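Local coordinates for protein peptidoglycan D,D-transpeptidase MrdA (Pseudomonas aeruginosa, PDB 7KIS) that probably cross-links the peptidoglycan of the cell wall as a penicillin-binding D,D-transpeptidase of the inner membrane, acting through a serine acyl-enzyme, at residues P331-A336 / D399-F404; A470-W475 / N505-D510. One frame throughout, in Å; residues are numbered along the deposited sequence.

Contact 1. Residues P331-A336 / D399-F404; sequences PAVALA and DRLHAF
Phe404 of helix 398-407 lies flat against the backbone of Ala336 in helix 330-340, the anchor of a buried helix-to-helix contact inside the transpeptidase domain, made by apolar side chains and an aromatic ring lying on backbone. The two short segments run at 125° to each other, their axes 9.8 Å apart. Ala336 CA stands over the centre of the Phe404 ring in a CH-pi contact, 3.5 Å from the centroid and only 8° off the ring normal. The methyl of Ala336 shares this face, with its CB 3.5 Å from Phe404 CD1. An alanine suits the site because its small side chain lets a broad aromatic ring settle directly on the helix backbone. Phe404 CG is anti to the backbone N (chi1 -163°), which directs the ring's attachment atom at helix 330-340. At the far end of the ring, CZ is 3.5 Å from Leu335 O, and CE1 lies 3.7 Å from Ala332 O, one turn earlier, a carbonyl already occupied by the helical bond from Ala336 N. Leu335 adds its CB beside CE1 and CZ.

One turn before Phe404, the CD1 branch of Leu401 comes 4.3 Å from Ala336 CB and 4.4 Å from Val333 CG1. Helix 330-340 begins just after Ser327, the predicted nucleophile, as the SxxK serine leads into a helix in this family; the contact packs helix 398-407 on it.

Helix 386-396 flanks the same patch: Leu396 touches Ala336 and Leu401, and Leu392 touches Val333. Helix 459-470 meets Ala332 through Met465, and helix 504-518 packs on Pro331 and Leu335.

Contact 2. Residues A470-W475 / N505-D510; sequences ANKGHW and NWDRVD
Lys472 and Trp506 bury the most surface here, the lysine setting its backbone on the indole face and its CD against Trp506 CB. Its carbonyl carbon sits over the centre of the ring system, 3.6 Å above the plane, and the following Gly473 N lies over the same face nearer the rim. A peptide group is thus stacked on the tryptophan. The loop can present it because Lys472, just past the helix end, takes a positive phi and enters the type I' turn from Asn471 to His474. Glycine suits position 473 twice over: a CB would run into Trp506 CZ2, and at this positive phi (95°) it would also press on the preceding carbonyl O. Gly473 CA itself is 3.5 Å from Trp506 CZ2.

The Lys472 and Trp506 side chains slide past each other in opposite directions, with Lys472 CD 3.5 Å from Trp506 CB. The bend at chi2 (-59°) sets CD, and that at chi4 (56°) carries NZ toward exposed Asp507, whose OD1 forms a salt bridge with it at 3.1 Å, weak as a hydrogen bond. A long, flexible lysine suits both tasks. Asp510 OD2 touches Lys472 CE and, 5.3 Å from NZ, may add some electrostatic attraction without a salt bridge.

The contact joins the loop between helix 459-470 and strand 481-484 to helix 504-518. Leu469 of helix 459-470 touches Trp506 and Asp510, and Phe571 of strand 566-572 packs on Ala470 and Asp510.

How the contacts relate
Leu335 and Trp506 join the two contacts, whose centres are 14 Å apart. Leu335 CD1 lies 3.6 Å from Trp506 CZ3, on the indole face opposite the stacked loop of 470-475, so the tryptophan is sandwiched between helix 330-340 and that loop. Pro331 CB also packs on Val509 CG1 at 3.6 Å. Pro331 and Leu335 of 331-336 thus pack on Trp506 and Val509 of 505-510, with Asn505 CB beside Leu335, linking the two contacts. Contact 1 is near the catalytic centre: the side chain of Val333 is about 9 Å from that of Ser327, the predicted acylated serine, and about 11 Å from the bound inhibitor. Contact 2 lies away from these sites.

Contact 1. Residues P331-A336 / D399-F404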
loop_
_atom_site.group_PDB
_atom_site.type_symbol
_atom_site.label_atom_id
_atom_site.label_comp_id
_atom_site.label_asym_id
_atom_site.label_seq_id
_atom_site.Cartn_x
_atom_site.Cartn_y
_atom_site.Cartn_z
ATOM N N PRO A 331 8.926 -13.079 4.016
ATOM C CA PRO A 331 10.268 -12.579 3.666
ATOM C C PRO A 331 10.843 -11.638 4.712
ATOM O O PRO A 331 12.015 -11.770 5.087
ATOM C CB PRO A 331 10.032 -11.878 2.321
ATOM C CG PRO A 331 8.859 -12.575 1.743
ATOM C CD PRO A 331 7.972 -12.873 2.911
ATOM N N ALA A 332 10.043 -10.683 5.194
ATOM C CA ALA A 332 10.525 -9.757 6.213
ATOM C C ALA A 332 10.813 -10.478 7.525
ATOM O O ALA A 332 11.771 -10.137 8.230
ATOM C CB ALA A 332 9.511 -8.635 6.425
ATOM N N VAL A 333 9.997 -11.476 7.870
ATOM C CA VAL A 333 10.258 -12.260 9.072
ATOM C C VAL A 333 11.557 -13.042 8.923
ATOM O O VAL A 333 12.342 -13.156 9.871
ATOM C CB VAL A 333 9.067 -13.189 9.371
ATOM C CG1 VAL A 333 9.316 -13.993 10.637
ATOM C CG2 VAL A 333 7.784 -12.382 9.489
ATOM N N ALA A 334 11.811 -13.580 7.726
ATOM C CA ALA A 334 13.060 -14.293 7.483
ATOM C C ALA A 334 14.257 -13.369 7.657
ATOM O O ALA A 334 15.285 -13.767 8.220
ATOM C CB ALA A 334 13.052 -14.909 6.086
ATOM N N LEU A 335 14.143 -12.128 7.178
ATOM C CA LEU A 335 15.219 -11.163 7.368
ATOM C C LEU A 335 15.379 -10.791 8.836
ATOM O O LEU A 335 16.488 -10.471 9.276
ATOM C CB LEU A 335 14.956 -9.915 6.527
ATOM C CG LEU A 335 15.284 -10.026 5.038
ATOM C CD1 LEU A 335 14.949 -8.730 4.322
ATOM C CD2 LEU A 335 16.746 -10.390 4.838
ATOM N N ALA A 336 14.287 -10.818 9.604
ATOM C CA ALA A 336 14.388 -10.572 11.038
ATOM C C ALA A 336 15.187 -11.669 11.729
ATOM O O ALA A 336 16.013 -11.388 12.604
ATOM C CB ALA A 336 12.995 -10.452 11.653
ATOM N N ASP A 399 10.199 -9.479 21.158
ATOM C CA ASP A 399 10.883 -8.222 21.434
ATOM C C ASP A 399 11.705 -7.764 20.235
ATOM O O ASP A 399 11.691 -6.581 19.871
ATOM C CB ASP A 399 11.776 -8.370 22.668
ATOM C CG ASP A 399 10.995 -8.393 23.972
ATOM O OD1 ASP A 399 9.936 -7.734 24.053
ATOM O OD2 ASP A 399 11.456 -9.045 24.926
ATOM N N ARG A 400 12.437 -8.686 19.616
ATOM C CA ARG A 400 13.256 -8.362 18.461
ATOM C C ARG A 400 12.511 -8.571 17.148
ATOM O O ARG A 400 13.007 -8.149 16.096
ATOM C CB ARG A 400 14.529 -9.211 18.453
ATOM C CG ARG A 400 15.378 -9.112 19.706
ATOM C CD ARG A 400 16.610 -10.007 19.606
ATOM N NE ARG A 400 16.267 -11.399 19.318
ATOM C CZ ARG A 400 17.151 -12.389 19.249
ATOM N NH1 ARG A 400 18.440 -12.146 19.450
ATOM N NH2 ARG A 400 16.751 -13.625 18.985
ATOM N N LEU A 401 11.331 -9.200 17.187
ATOM C CA LEU A 401 10.496 -9.319 15.995
ATOM C C LEU A 401 9.709 -8.037 15.751
ATOM O O LEU A 401 9.760 -7.469 14.654
ATOM C CB LEU A 401 9.555 -10.525 16.111
ATOM C CG LEU A 401 8.535 -10.731 14.983
ATOM C CD1 LEU A 401 9.254 -10.835 13.648
ATOM C CD2 LEU A 401 7.690 -11.976 15.226
ATOM N N HIS A 402 8.967 -7.574 16.764
ATOM C CA HIS A 402 8.233 -6.319 16.634
ATOM C C HIS A 402 9.160 -5.162 16.290
ATOM O O HIS A 402 8.765 -4.248 15.556
ATOM C CB HIS A 402 7.468 -6.024 17.925
ATOM C CG HIS A 402 7.247 -4.565 18.183
ATOM N ND1 HIS A 402 6.156 -3.878 17.695
ATOM C CD2 HIS A 402 7.975 -3.664 18.885
ATOM C CE1 HIS A 402 6.223 -2.617 18.082
ATOM N NE2 HIS A 402 7.318 -2.460 18.804
ATOM N N ALA A 403 10.391 -5.183 16.805
ATOM C CA ALA A 403 11.345 -4.124 16.496
ATOM C C ALA A 403 11.777 -4.168 15.034
ATOM O O ALA A 403 11.949 -3.121 14.401
ATOM C CB ALA A 403 12.559 -4.231 17.416
ATOM N N PHE A 404 11.961 -5.371 14.481
ATOM C CA PHE A 404 12.403 -5.485 13.094
ATOM C C PHE A 404 11.279 -5.152 12.120
ATOM O O PHE A 404 11.481 -4.396 11.162
ATOM C CB PHE A 404 12.947 -6.889 12.829
ATOM C CG PHE A 404 13.786 -6.988 11.586
ATOM C CD1 PHE A 404 13.197 -7.189 10.348
ATOM C CD2 PHE A 404 15.164 -6.876 11.656
ATOM C CE1 PHE A 404 13.966 -7.278 9.205
ATOM C CE2 PHE A 404 15.939 -6.965 10.516
ATOM C CZ PHE A 404 15.339 -7.166 9.288
#

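Contact 2. Residues A470-W475 / N505-D510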
loop_
_atom_site.group_PDB
_atom_site.type_symbol
_atom_site.label_atom_id
_atom_site.label_comp_id
_atom_site.label_asym_id
_atom_site.label_seq_id
_atom_site.Cartn_x
_atom_site.Cartn_y
_atom_site.Cartn_z
ATOM N N ALA A 470 12.672 -4.498 -2.608
ATOM C CA ALA A 470 13.240 -4.172 -3.910
ATOM C C ALA A 470 14.378 -3.163 -3.797
ATOM O O ALA A 470 15.323 -3.207 -4.592
ATOM C CB ALA A 470 12.147 -3.637 -4.833
ATOM N N ASN A 471 14.310 -2.261 -2.821
ATOM C CA ASN A 471 15.264 -1.167 -2.682
ATOM C C ASN A 471 16.489 -1.529 -1.852
ATOM O O ASN A 471 17.324 -0.652 -1.602
ATOM C CB ASN A 471 14.576 0.053 -2.065
ATOM C CG ASN A 471 14.902 1.336 -2.797
ATOM O OD1 ASN A 471 15.486 1.312 -3.881
ATOM N ND2 ASN A 471 14.528 2.466 -2.209
ATOM N N LYS A 472 16.610 -2.783 -1.415
ATOM C CA LYS A 472 17.723 -3.238 -0.578
ATOM C C LYS A 472 17.820 -2.455 0.730
ATOM O O LYS A 472 18.913 -2.255 1.266
ATOM C CB LYS A 472 19.055 -3.164 -1.331
ATOM C CG LYS A 472 19.066 -3.881 -2.670
ATOM C CD LYS A 472 18.754 -5.355 -2.508
ATOM C CE LYS A 472 18.974 -6.104 -3.809
ATOM N NZ LYS A 472 20.357 -5.912 -4.330
ATOM N N GLY A 473 16.683 -2.005 1.255
ATOM C CA GLY A 473 16.634 -1.400 2.567
ATOM C C GLY A 473 16.718 0.109 2.614
ATOM O O GLY A 473 16.682 0.677 3.715
ATOM N N HIS A 474 16.828 0.785 1.473
ATOM C CA HIS A 474 16.853 2.242 1.469
ATOM C C HIS A 474 15.437 2.757 1.691
ATOM O O HIS A 474 14.535 2.469 0.897
ATOM C CB HIS A 474 17.429 2.793 0.168
ATOM C CG HIS A 474 17.645 4.275 0.194
ATOM N ND1 HIS A 474 17.571 5.015 1.355
ATOM C CD2 HIS A 474 17.931 5.156 -0.794
ATOM C CE1 HIS A 474 17.802 6.286 1.082
ATOM N NE2 HIS A 474 18.022 6.400 -0.215
ATOM N N TRP A 475 15.245 3.519 2.763
ATOM C CA TRP A 475 13.917 3.931 3.197
ATOM C C TRP A 475 13.563 5.248 2.518
ATOM O O TRP A 475 14.174 6.284 2.795
ATOM C CB TRP A 475 13.868 4.069 4.715
ATOM C CG TRP A 475 12.957 3.088 5.379
ATOM C CD1 TRP A 475 13.321 2.009 6.130
ATOM C CD2 TRP A 475 11.524 3.096 5.359
ATOM N NE1 TRP A 475 12.207 1.344 6.578
ATOM C CE2 TRP A 475 11.090 1.991 6.118
ATOM C CE3 TRP A 475 10.567 3.930 4.772
ATOM C CZ2 TRP A 475 9.741 1.698 6.305
ATOM C CZ3 TRP A 475 9.228 3.636 4.958
ATOM C CH2 TRP A 475 8.828 2.529 5.718
ATOM N N ASN A 505 21.902 -10.885 2.351
ATOM C CA ASN A 505 20.630 -11.504 2.706
ATOM C C ASN A 505 19.481 -10.941 1.879
ATOM O O ASN A 505 18.481 -11.633 1.657
ATOM C CB ASN A 505 20.353 -11.322 4.199
ATOM C CG ASN A 505 21.134 -12.292 5.059
ATOM O OD1 ASN A 505 21.465 -13.396 4.626
ATOM N ND2 ASN A 505 21.434 -11.886 6.287
ATOM N N TRP A 506 19.596 -9.686 1.437
ATOM C CA TRP A 506 18.600 -9.122 0.530
ATOM C C TRP A 506 18.460 -9.981 -0.720
ATOM O O TRP A 506 17.349 -10.351 -1.114
ATOM C CB TRP A 506 18.976 -7.687 0.158
ATOM C CG TRP A 506 18.922 -6.713 1.300
ATOM C CD1 TRP A 506 19.985 -6.153 1.950
ATOM C CD2 TRP A 506 17.747 -6.173 1.919
ATOM N NE1 TRP A 506 19.544 -5.305 2.936
ATOM C CE2 TRP A 506 18.175 -5.300 2.938
ATOM C CE3 TRP A 506 16.376 -6.347 1.712
ATOM C CZ2 TRP A 506 17.280 -4.603 3.749
ATOM C CZ3 TRP A 506 15.489 -5.653 2.517
ATOM C CH2 TRP A 506 15.946 -4.792 3.522
ATOM N N ASP A 507 19.587 -10.305 -1.363
ATOM C CA ASP A 507 19.544 -11.078 -2.599
ATOM C C ASP A 507 19.070 -12.506 -2.359
ATOM O O ASP A 507 18.535 -13.141 -3.273
ATOM C CB ASP A 507 20.928 -11.097 -3.251
ATOM C CG ASP A 507 21.241 -9.818 -4.007
ATOM O OD1 ASP A 507 20.332 -8.982 -4.176
ATOM O OD2 ASP A 507 22.405 -9.652 -4.433
ATOM N N ARG A 508 19.258 -13.027 -1.145
ATOM C CA ARG A 508 18.816 -14.385 -0.841
ATOM C C ARG A 508 17.312 -14.457 -0.607
ATOM O O ARG A 508 16.650 -15.379 -1.095
ATOM C CB ARG A 508 19.581 -14.922 0.367
ATOM C CG ARG A 508 21.060 -15.122 0.094
ATOM C CD ARG A 508 21.720 -15.947 1.176
ATOM N NE ARG A 508 22.444 -15.113 2.129
ATOM C CZ ARG A 508 23.758 -14.922 2.104
ATOM N NH1 ARG A 508 24.497 -15.507 1.172
ATOM N NH2 ARG A 508 24.335 -14.147 3.012
ATOM N N VAL A 509 16.757 -13.501 0.142
ATOM C CA VAL A 509 15.311 -13.459 0.333
ATOM C C VAL A 509 14.609 -13.103 -0.972
ATOM O O VAL A 509 13.550 -13.655 -1.294
ATOM C CB VAL A 509 14.954 -12.476 1.463
ATOM C CG1 VAL A 509 13.487 -12.085 1.396
ATOM C CG2 VAL A 509 15.285 -13.086 2.817
ATOM N N ASP A 510 15.191 -12.188 -1.751
ATOM C CA ASP A 510 14.616 -11.854 -3.050
ATOM C C ASP A 510 14.596 -13.068 -3.970
ATOM O O ASP A 510 13.623 -13.286 -4.701
ATOM C CB ASP A 510 15.392 -10.704 -3.692
ATOM C CG ASP A 510 15.137 -9.372 -3.008
ATOM O OD1 ASP A 510 14.399 -9.346 -2.002
ATOM O OD2 ASP A 510 15.679 -8.349 -3.479
#